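Local coordinates for protein Ton_1535 (Thermococcus onnurineus, PDB 3ZPJ) that is of unknown function but folds as an all-helical alpha-solenoid in which a left-handed helical turn interrupts an otherwise normal pattern, at residues D102-I107 with M115-L120; Y122-A127 with L134-I139; K317-E322 with K333-S338; L289-E292 with R298-K301. All coordinates share one frame; numbering follows the deposited sequence.

Overall arrangement
All four contacts join helices that follow one another along the solenoid, and all are mainly apolar packing. Contacts 1 and 2 share helix 110-126 and lie side by side, their centres about 11 Å apart. Contacts 3 and 4 form a second pair across the chain's centre, about 12 Å apart, where Ile-319 rests on Thr-291 and on the backbone of helix 296-303. The two pairs do not touch. Contacts 1 and 3 are mostly or wholly buried, whereas contacts 2 and 4 are partly open. Chemistry follows place: aliphatic methyls fill the buried pair, while an aromatic ring enters contact 2 and an arginine stem and a threonine hydroxyl enter contact 4.

Contact 1: D102-I107 with M115-L120; sequences DEANEI and MVLSTL
The carbonyl oxygen of Ala-104 takes the backbone N-H of Ile-107 at 3.0 Å (N to O), closing a type I beta turn that brings both residues to bear on Val-116. The turn starts at the last residue of helix 90-104, and its first and last residues both touch the second segment. Ile-107 sends out its CG1 branch, which lies beside its own backbone N, and with chi2 at -176° the chain is fully stretched. Its CD1 thereby comes down on the fork of Val-116, 3.6 Å from CG2 and 3.8 Å from CB, the two side chains crossing obliquely. The other branch of Val-116, CG1, is anti to the backbone N (chi1 165°) and looks toward the methyl of Ala-104, 4.2 Å from CB.

Helices 90-104 and 110-126 are successive members of the alpha-solenoid, with the chain running in roughly opposite directions in the two segments. The close approach, 6.6 Å between CA of Ala-104 and CA of Val-116, is consistent with the small side chain of Ala-104. Its methyl also receives Leu-117, whose CD2 reaches CB at 3.5 Å; a single alanine carbon therefore meets two consecutive residues of the second helix. Val-116 has further company on helix 70-86, where it touches Ala-71 and Ala-74. Leu-117 reaches the other way, onto Ala-140 and Thr-143 of helix 130-146, while one turn on Leu-120 packs against Phe-97 and Ala-100 of helix 90-104.

Contact 2: Y122-A127 with L134-I139; sequences YHLAIA and LEIFNI
Leu-124 and Ile-136 meet at about a right angle, the tip of the leucine coming up against the shaft of the isoleucine: CD1 of Leu-124 lies 3.6 Å from CG1 of Ile-136 and 4.2 Å from its CB. Both side chains point at the opposite helix. In Ile-136 the CG1 branch is the one standing beside the backbone N (chi1 -62°), and this is the branch that takes the leucine methyl.

Phe-137, next along the helix, makes the second half of the contact in another way. Its ring reaches across so that the far rim does the touching, CZ lying 3.8 Å from the backbone N of Tyr-122 and 4.0 Å from its CA. The approach is oblique, and the two aromatic rings are not stacked. Tyr-122 swings its own ring away from Phe-137 (chi1 166°), to the side of Ile-126, where CG1 of Ile-126 lies 3.5 Å above the ring plane, displaced toward the rim. What Phe-137 meets is therefore the backbone and root of the tyrosine rather than its ring.

This pairing links helix 110-126 to helix 130-146, two consecutive members of the solenoid. Ile-136 and Leu-124 also touch helix 90-104, through Ile-101 and Phe-97 respectively. On the other side helix 151-170 closes over Phe-137 with Leu-164 and Leu-165, and its Lys-167 lies against Tyr-122.

Contact 3: K317-E322 with K333-S338; sequences KAIALE and KKIIES
Ala-320 and Ile-335 meet here without the help of any flat group: there is no ring, amide or carboxylate whose face or edge enters the contact, and the work is done by one alanine and three isoleucines. The methyl of Ala-320 is the central point. It points at the opposite helix and is met by two neighbouring residues, with CG2 of Ile-335 and CD1 of Ile-336 each 3.8 Å from its CB. The two isoleucines use different branches. In Ile-335, with CG1 beside the backbone N (chi1 -71°), the short branch CG2 is left anti to that N and is the one offered, whereas Ile-336 leaves its helix to one side and bends its longer branch round until CD1 arrives at the alanine.

The long branch of Ile-335 is extended, and its CD1 touches CG2 of Ile-319 at 4.2 Å, a looser meeting in which the two side chains stand roughly perpendicular. The helices run nearly antiparallel, at 158°, with their axes 9.4 Å apart at closest approach; the small alanine is consistent with CA atoms of Ala-320 and Ile-335 only 6.6 Å apart.

This is an antiparallel helical hairpin near the C-terminal end of the solenoid. Helix 342-351 covers one flank, with Ala-348 and Arg-345 against Ile-336. On the other flank, helix 296-303 brings Leu-300 against both Ile-319 and Ile-335.

Contact 4: L289-E292 with R298-K301; sequences LLTE and RALK
Leu-290 and Ala-299 give up the most surface here, their side chains pointing at each other across the narrow gap between successive helices. The two CB atoms are 3.6 Å apart, and the CA atoms only 4.9 Å, a close backbone approach that suits the single methyl of Ala-299.

Beyond its CB, Leu-290 carries on past the alanine: CG lies beside the backbone N (chi1 -69°), and CD1 ends 3.7 Å from CB of Arg-298. The leucine thus lies obliquely across the root of the arginine, touching carbon alone. From there the arginine chain runs out extended from CG to NE, taking its guanidinium away from Leu-290 to a cation-pi contact with Phe-270.

On the other side of Leu-290, OG1 of Thr-291 rests 3.5 Å from the methyl of Ala-299; the polar need of that hydroxyl is met within its own helix, by a hydrogen bond with the carbonyl oxygen of Ala-287.

Helix 280-293 and helix 296-303, joined by a very short turn, are consecutive helices of the solenoid. Helix 309-325 comes next, placing Ile-319 on Thr-291 and Leu-300, while the earlier helix 240-256 backs helix 280-293 through Leu-248 and Leu-252 on Leu-289.

Contact 1: D102-I107 with M115-L120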
# COMPACT_ATOMS: atom_id res chain seq x y z
N ASP A 102 25.88 -7.44 -0.77
CA ASP A 102 27.21 -7.94 -1.14
C ASP A 102 27.15 -9.35 -1.69
O ASP A 102 27.82 -9.66 -2.68
CB ASP A 102 28.15 -7.92 0.05
CG ASP A 102 28.48 -6.53 0.51
OD1 ASP A 102 28.50 -5.62 -0.35
OD2 ASP A 102 28.70 -6.36 1.73
N GLU A 103 26.36 -10.20 -1.04
CA GLU A 103 26.17 -11.58 -1.47
C GLU A 103 25.47 -11.67 -2.83
O GLU A 103 25.87 -12.47 -3.68
CB GLU A 103 25.40 -12.36 -0.42
CG GLU A 103 26.17 -12.50 0.89
CD GLU A 103 27.43 -13.33 0.73
OE1 GLU A 103 27.40 -14.27 -0.10
OE2 GLU A 103 28.44 -13.04 1.41
N ALA A 104 24.45 -10.85 -3.03
CA ALA A 104 23.80 -10.74 -4.33
C ALA A 104 24.81 -10.45 -5.45
O ALA A 104 24.78 -11.09 -6.50
CB ALA A 104 22.75 -9.66 -4.30
N ASN A 105 25.72 -9.51 -5.21
CA ASN A 105 26.71 -9.14 -6.22
C ASN A 105 27.74 -10.22 -6.47
O ASN A 105 28.68 -10.01 -7.24
CB ASN A 105 27.41 -7.83 -5.84
CG ASN A 105 26.56 -6.60 -6.11
OD1 ASN A 105 25.70 -6.62 -6.98
ND2 ASN A 105 26.80 -5.53 -5.36
N GLU A 106 27.59 -11.37 -5.82
CA GLU A 106 28.53 -12.48 -6.01
C GLU A 106 27.92 -13.51 -6.96
O GLU A 106 28.62 -14.38 -7.48
CB GLU A 106 28.90 -13.11 -4.67
CG GLU A 106 30.38 -13.37 -4.48
CD GLU A 106 31.24 -12.14 -4.76
OE1 GLU A 106 30.77 -11.01 -4.50
OE2 GLU A 106 32.38 -12.31 -5.24
N ILE A 107 26.62 -13.38 -7.17
CA ILE A 107 25.86 -14.24 -8.07
C ILE A 107 26.22 -14.04 -9.54
O ILE A 107 26.34 -12.90 -10.02
CB ILE A 107 24.37 -13.99 -7.92
CG1 ILE A 107 23.98 -14.12 -6.44
CG2 ILE A 107 23.59 -14.95 -8.78
CD1 ILE A 107 22.46 -13.97 -6.20
N MET A 115 16.55 -11.98 -9.35
CA MET A 115 15.54 -12.62 -8.52
C MET A 115 15.82 -12.38 -7.04
O MET A 115 14.93 -12.01 -6.27
CB MET A 115 15.53 -14.13 -8.79
CG MET A 115 15.07 -14.50 -10.19
SD MET A 115 13.30 -14.31 -10.38
CE MET A 115 12.97 -15.92 -11.09
N VAL A 116 17.07 -12.62 -6.67
CA VAL A 116 17.51 -12.40 -5.31
C VAL A 116 17.35 -10.93 -4.95
O VAL A 116 16.85 -10.61 -3.87
CB VAL A 116 18.98 -12.83 -5.13
CG1 VAL A 116 19.55 -12.28 -3.84
CG2 VAL A 116 19.08 -14.35 -5.17
N LEU A 117 17.72 -10.02 -5.85
CA LEU A 117 17.58 -8.59 -5.52
C LEU A 117 16.13 -8.17 -5.21
O LEU A 117 15.89 -7.36 -4.30
CB LEU A 117 18.14 -7.70 -6.62
CG LEU A 117 19.65 -7.85 -6.73
CD1 LEU A 117 20.15 -7.01 -7.88
CD2 LEU A 117 20.27 -7.42 -5.43
N SER A 118 15.18 -8.73 -5.94
CA SER A 118 13.79 -8.30 -5.76
C SER A 118 13.22 -8.82 -4.45
O SER A 118 12.30 -8.22 -3.90
CB SER A 118 12.92 -8.72 -6.96
OG SER A 118 13.22 -10.04 -7.36
N THR A 119 13.77 -9.94 -3.97
CA THR A 119 13.40 -10.52 -2.67
C THR A 119 13.90 -9.59 -1.58
O THR A 119 13.20 -9.27 -0.62
CB THR A 119 14.06 -11.93 -2.47
OG1 THR A 119 13.44 -12.88 -3.34
CG2 THR A 119 13.90 -12.42 -1.03
N LEU A 120 15.15 -9.18 -1.74
CA LEU A 120 15.78 -8.25 -0.83
C LEU A 120 15.06 -6.91 -0.86
O LEU A 120 14.83 -6.30 0.17
CB LEU A 120 17.23 -8.10 -1.25
CG LEU A 120 18.17 -6.95 -0.89
CD1 LEU A 120 18.06 -6.50 0.54
CD2 LEU A 120 19.60 -7.45 -1.18

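Contact 2: Y122-A127 with L134-I139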
# COMPACT_ATOMS: atom_id res chain seq x y z
N TYR A 122 11.96 -6.65 -1.53
CA TYR A 122 10.70 -6.89 -0.87
C TYR A 122 10.89 -6.79 0.63
O TYR A 122 10.04 -6.20 1.33
CB TYR A 122 10.12 -8.25 -1.25
CG TYR A 122 8.99 -8.69 -0.34
CD1 TYR A 122 7.71 -8.19 -0.51
CD2 TYR A 122 9.20 -9.60 0.69
CE1 TYR A 122 6.67 -8.58 0.31
CE2 TYR A 122 8.17 -9.98 1.53
CZ TYR A 122 6.91 -9.48 1.32
OH TYR A 122 5.86 -9.86 2.13
N HIS A 123 12.02 -7.32 1.13
CA HIS A 123 12.31 -7.22 2.57
C HIS A 123 12.57 -5.79 3.03
O HIS A 123 12.14 -5.39 4.11
CB HIS A 123 13.39 -8.20 3.01
CG HIS A 123 12.91 -9.62 3.01
ND1 HIS A 123 12.18 -10.14 4.06
CD2 HIS A 123 12.99 -10.59 2.08
CE1 HIS A 123 11.85 -11.39 3.77
NE2 HIS A 123 12.33 -11.69 2.58
N LEU A 124 13.22 -5.00 2.17
CA LEU A 124 13.41 -3.59 2.47
C LEU A 124 12.05 -2.88 2.64
O LEU A 124 11.91 -1.99 3.47
CB LEU A 124 14.21 -2.92 1.36
CG LEU A 124 15.73 -3.11 1.44
CD1 LEU A 124 16.34 -2.70 0.12
CD2 LEU A 124 16.31 -2.29 2.61
N ALA A 125 11.07 -3.28 1.84
CA ALA A 125 9.74 -2.68 1.94
C ALA A 125 9.03 -3.11 3.21
O ALA A 125 8.46 -2.28 3.91
CB ALA A 125 8.89 -3.00 0.73
N ILE A 126 9.06 -4.40 3.50
CA ILE A 126 8.53 -4.94 4.76
C ILE A 126 9.16 -4.22 5.95
O ILE A 126 8.50 -3.95 6.95
CB ILE A 126 8.82 -6.46 4.91
CG1 ILE A 126 8.07 -7.27 3.87
CG2 ILE A 126 8.45 -6.95 6.28
CD1 ILE A 126 6.73 -6.75 3.52
N ALA A 127 10.44 -3.89 5.82
CA ALA A 127 11.21 -3.22 6.88
C ALA A 127 10.77 -1.78 7.12
O ALA A 127 11.20 -1.14 8.08
CB ALA A 127 12.68 -3.25 6.52
N LEU A 134 12.49 0.52 -3.60
CA LEU A 134 12.32 0.86 -5.01
C LEU A 134 13.65 0.87 -5.76
O LEU A 134 13.75 0.35 -6.88
CB LEU A 134 11.69 2.24 -5.18
CG LEU A 134 10.17 2.31 -5.17
CD1 LEU A 134 9.75 3.72 -5.54
CD2 LEU A 134 9.62 1.30 -6.17
N GLU A 135 14.64 1.46 -5.14
CA GLU A 135 15.94 1.58 -5.77
C GLU A 135 16.45 0.18 -6.11
O GLU A 135 16.95 -0.06 -7.20
CB GLU A 135 16.91 2.30 -4.83
CG GLU A 135 18.27 2.60 -5.45
CD GLU A 135 19.27 3.16 -4.44
OE1 GLU A 135 18.98 3.16 -3.22
OE2 GLU A 135 20.36 3.61 -4.87
N ILE A 136 16.26 -0.76 -5.19
CA ILE A 136 16.74 -2.10 -5.38
C ILE A 136 15.88 -2.87 -6.38
O ILE A 136 16.40 -3.63 -7.21
CB ILE A 136 16.81 -2.84 -4.03
CG1 ILE A 136 17.81 -2.13 -3.11
CG2 ILE A 136 17.17 -4.31 -4.22
CD1 ILE A 136 19.17 -1.89 -3.74
N PHE A 137 14.57 -2.66 -6.32
CA PHE A 137 13.68 -3.27 -7.31
C PHE A 137 14.13 -2.85 -8.71
O PHE A 137 14.12 -3.66 -9.63
CB PHE A 137 12.22 -2.87 -7.09
CG PHE A 137 11.44 -3.79 -6.19
CD1 PHE A 137 11.29 -5.14 -6.52
CD2 PHE A 137 10.82 -3.31 -5.04
CE1 PHE A 137 10.54 -6.00 -5.71
CE2 PHE A 137 10.08 -4.17 -4.22
CZ PHE A 137 9.94 -5.52 -4.55
N ASN A 138 14.51 -1.59 -8.85
CA ASN A 138 14.91 -1.06 -10.14
C ASN A 138 16.23 -1.63 -10.62
O ASN A 138 16.39 -1.89 -11.81
CB ASN A 138 14.96 0.47 -10.11
CG ASN A 138 13.62 1.09 -10.40
OD1 ASN A 138 12.91 1.51 -9.49
ND2 ASN A 138 13.24 1.10 -11.66
N ILE A 139 17.17 -1.79 -9.70
CA ILE A 139 18.42 -2.47 -10.00
C ILE A 139 18.11 -3.92 -10.38
O ILE A 139 18.67 -4.45 -11.36
CB ILE A 139 19.40 -2.48 -8.81
CG1 ILE A 139 19.59 -1.07 -8.24
CG2 ILE A 139 20.75 -3.07 -9.22
CD1 ILE A 139 19.81 -0.02 -9.27

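Contact 3: K317-E322 with K333-S338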
# COMPACT_ATOMS: atom_id res chain seq x y z
N LYS A 317 -16.74 25.49 -10.37
CA LYS A 317 -16.87 25.10 -11.77
C LYS A 317 -17.30 23.64 -11.88
O LYS A 317 -18.34 23.33 -12.47
CB LYS A 317 -15.56 25.33 -12.54
CG LYS A 317 -15.62 24.85 -13.99
CD LYS A 317 -14.47 25.38 -14.82
CE LYS A 317 -13.53 24.27 -15.26
NZ LYS A 317 -12.47 24.77 -16.18
N ALA A 318 -16.50 22.76 -11.28
CA ALA A 318 -16.76 21.32 -11.28
C ALA A 318 -18.21 21.01 -10.93
O ALA A 318 -18.90 20.29 -11.65
CB ALA A 318 -15.83 20.61 -10.31
N ILE A 319 -18.68 21.58 -9.83
CA ILE A 319 -20.05 21.38 -9.40
C ILE A 319 -21.01 21.78 -10.51
O ILE A 319 -21.99 21.08 -10.79
CB ILE A 319 -20.37 22.19 -8.14
CG1 ILE A 319 -19.60 21.62 -6.94
CG2 ILE A 319 -21.87 22.21 -7.87
CD1 ILE A 319 -19.61 22.54 -5.71
N ALA A 320 -20.72 22.90 -11.16
CA ALA A 320 -21.60 23.43 -12.18
C ALA A 320 -21.61 22.55 -13.43
O ALA A 320 -22.65 22.39 -14.06
CB ALA A 320 -21.22 24.86 -12.54
N LEU A 321 -20.46 21.99 -13.79
CA LEU A 321 -20.40 21.10 -14.94
C LEU A 321 -21.23 19.85 -14.68
O LEU A 321 -21.99 19.40 -15.55
CB LEU A 321 -18.96 20.69 -15.25
CG LEU A 321 -17.99 21.78 -15.68
CD1 LEU A 321 -16.65 21.15 -16.03
CD2 LEU A 321 -18.54 22.60 -16.85
N GLU A 322 -21.07 19.28 -13.49
CA GLU A 322 -21.82 18.08 -13.12
C GLU A 322 -23.31 18.37 -13.16
O GLU A 322 -24.09 17.55 -13.64
CB GLU A 322 -21.43 17.60 -11.73
CG GLU A 322 -22.05 16.27 -11.39
CD GLU A 322 -21.52 15.15 -12.26
OE1 GLU A 322 -20.34 15.24 -12.68
OE2 GLU A 322 -22.27 14.18 -12.53
N LYS A 333 -26.73 28.86 -13.48
CA LYS A 333 -26.32 30.21 -13.86
C LYS A 333 -25.75 30.97 -12.67
O LYS A 333 -24.67 31.56 -12.78
CB LYS A 333 -27.49 30.96 -14.51
CG LYS A 333 -27.97 30.28 -15.80
CD LYS A 333 -26.80 30.00 -16.76
CE LYS A 333 -27.22 29.20 -17.99
NZ LYS A 333 -27.42 27.75 -17.71
N LYS A 334 -26.46 30.92 -11.55
CA LYS A 334 -26.04 31.60 -10.33
C LYS A 334 -24.65 31.14 -9.91
O LYS A 334 -23.81 31.94 -9.50
CB LYS A 334 -27.03 31.31 -9.21
CG LYS A 334 -28.45 30.99 -9.68
CD LYS A 334 -29.44 31.01 -8.52
CE LYS A 334 -30.88 31.08 -9.00
NZ LYS A 334 -31.20 32.35 -9.72
N ILE A 335 -24.41 29.84 -10.03
CA ILE A 335 -23.15 29.26 -9.60
C ILE A 335 -22.01 29.78 -10.46
O ILE A 335 -20.95 30.13 -9.95
CB ILE A 335 -23.21 27.73 -9.66
CG1 ILE A 335 -24.12 27.21 -8.55
CG2 ILE A 335 -21.82 27.12 -9.56
CD1 ILE A 335 -24.12 25.69 -8.41
N ILE A 336 -22.24 29.83 -11.76
CA ILE A 336 -21.21 30.29 -12.67
C ILE A 336 -20.86 31.75 -12.36
O ILE A 336 -19.68 32.09 -12.27
CB ILE A 336 -21.65 30.15 -14.13
CG1 ILE A 336 -22.02 28.69 -14.41
CG2 ILE A 336 -20.54 30.60 -15.06
CD1 ILE A 336 -20.89 27.86 -14.91
N GLU A 337 -21.88 32.59 -12.20
CA GLU A 337 -21.70 33.99 -11.83
C GLU A 337 -20.87 34.12 -10.56
O GLU A 337 -20.14 35.10 -10.37
CB GLU A 337 -23.06 34.67 -11.57
CG GLU A 337 -24.02 34.72 -12.76
CD GLU A 337 -25.30 35.50 -12.45
OE1 GLU A 337 -25.46 35.98 -11.31
OE2 GLU A 337 -26.15 35.62 -13.36
N SER A 338 -21.00 33.12 -9.69
CA SER A 338 -20.32 33.08 -8.40
C SER A 338 -18.82 32.87 -8.51
O SER A 338 -18.08 33.19 -7.58
CB SER A 338 -20.93 31.97 -7.54
OG SER A 338 -20.15 31.72 -6.39

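Contact 4: L289-E292 with R298-K301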
# COMPACT_ATOMS: atom_id res chain seq x y z
N LEU A 289 -14.55 15.59 -2.75
CA LEU A 289 -15.09 14.26 -2.47
C LEU A 289 -16.59 14.22 -2.69
O LEU A 289 -17.09 13.33 -3.37
CB LEU A 289 -14.75 13.79 -1.05
CG LEU A 289 -13.30 13.32 -0.90
CD1 LEU A 289 -12.90 13.18 0.56
CD2 LEU A 289 -13.12 12.02 -1.61
N LEU A 290 -17.30 15.20 -2.15
CA LEU A 290 -18.75 15.25 -2.28
C LEU A 290 -19.20 15.44 -3.73
O LEU A 290 -20.24 14.92 -4.15
CB LEU A 290 -19.32 16.34 -1.38
CG LEU A 290 -19.19 16.02 0.10
CD1 LEU A 290 -19.47 17.24 0.94
CD2 LEU A 290 -20.12 14.87 0.46
N THR A 291 -18.41 16.18 -4.51
CA THR A 291 -18.72 16.32 -5.92
C THR A 291 -18.60 14.98 -6.66
O THR A 291 -19.55 14.55 -7.31
CB THR A 291 -17.86 17.39 -6.59
OG1 THR A 291 -18.18 18.66 -6.02
CG2 THR A 291 -18.14 17.44 -8.08
N GLU A 292 -17.45 14.32 -6.53
CA GLU A 292 -17.26 13.02 -7.19
C GLU A 292 -18.28 12.00 -6.71
O GLU A 292 -18.64 11.07 -7.42
CB GLU A 292 -15.82 12.51 -7.00
CG GLU A 292 -14.77 13.49 -7.50
CD GLU A 292 -13.33 13.01 -7.33
OE1 GLU A 292 -13.11 11.81 -7.06
OE2 GLU A 292 -12.41 13.86 -7.47
N ARG A 298 -24.47 19.07 -0.64
CA ARG A 298 -23.44 19.23 0.38
C ARG A 298 -22.17 19.81 -0.22
O ARG A 298 -21.51 20.65 0.39
CB ARG A 298 -23.13 17.90 1.06
CG ARG A 298 -24.22 17.32 1.94
CD ARG A 298 -23.73 16.02 2.55
NE ARG A 298 -24.73 15.30 3.32
CZ ARG A 298 -25.00 15.55 4.59
NH1 ARG A 298 -24.35 16.51 5.23
NH2 ARG A 298 -25.93 14.84 5.23
N ALA A 299 -21.83 19.35 -1.43
CA ALA A 299 -20.62 19.80 -2.10
C ALA A 299 -20.62 21.31 -2.30
O ALA A 299 -19.60 21.97 -2.16
CB ALA A 299 -20.44 19.09 -3.43
N LEU A 300 -21.79 21.86 -2.60
CA LEU A 300 -21.89 23.31 -2.75
C LEU A 300 -21.66 24.02 -1.42
O LEU A 300 -21.00 25.07 -1.39
CB LEU A 300 -23.22 23.71 -3.37
CG LEU A 300 -23.27 25.16 -3.83
CD1 LEU A 300 -22.18 25.41 -4.86
CD2 LEU A 300 -24.64 25.51 -4.40
N LYS A 301 -22.20 23.47 -0.33
CA LYS A 301 -22.02 24.10 0.98
C LYS A 301 -20.53 24.25 1.25
O LYS A 301 -20.07 25.31 1.67
CB LYS A 301 -22.62 23.26 2.10
CG LYS A 301 -24.10 23.02 2.06
CD LYS A 301 -24.46 22.02 3.15
CE LYS A 301 -25.94 21.72 3.16
NZ LYS A 301 -26.72 22.98 3.13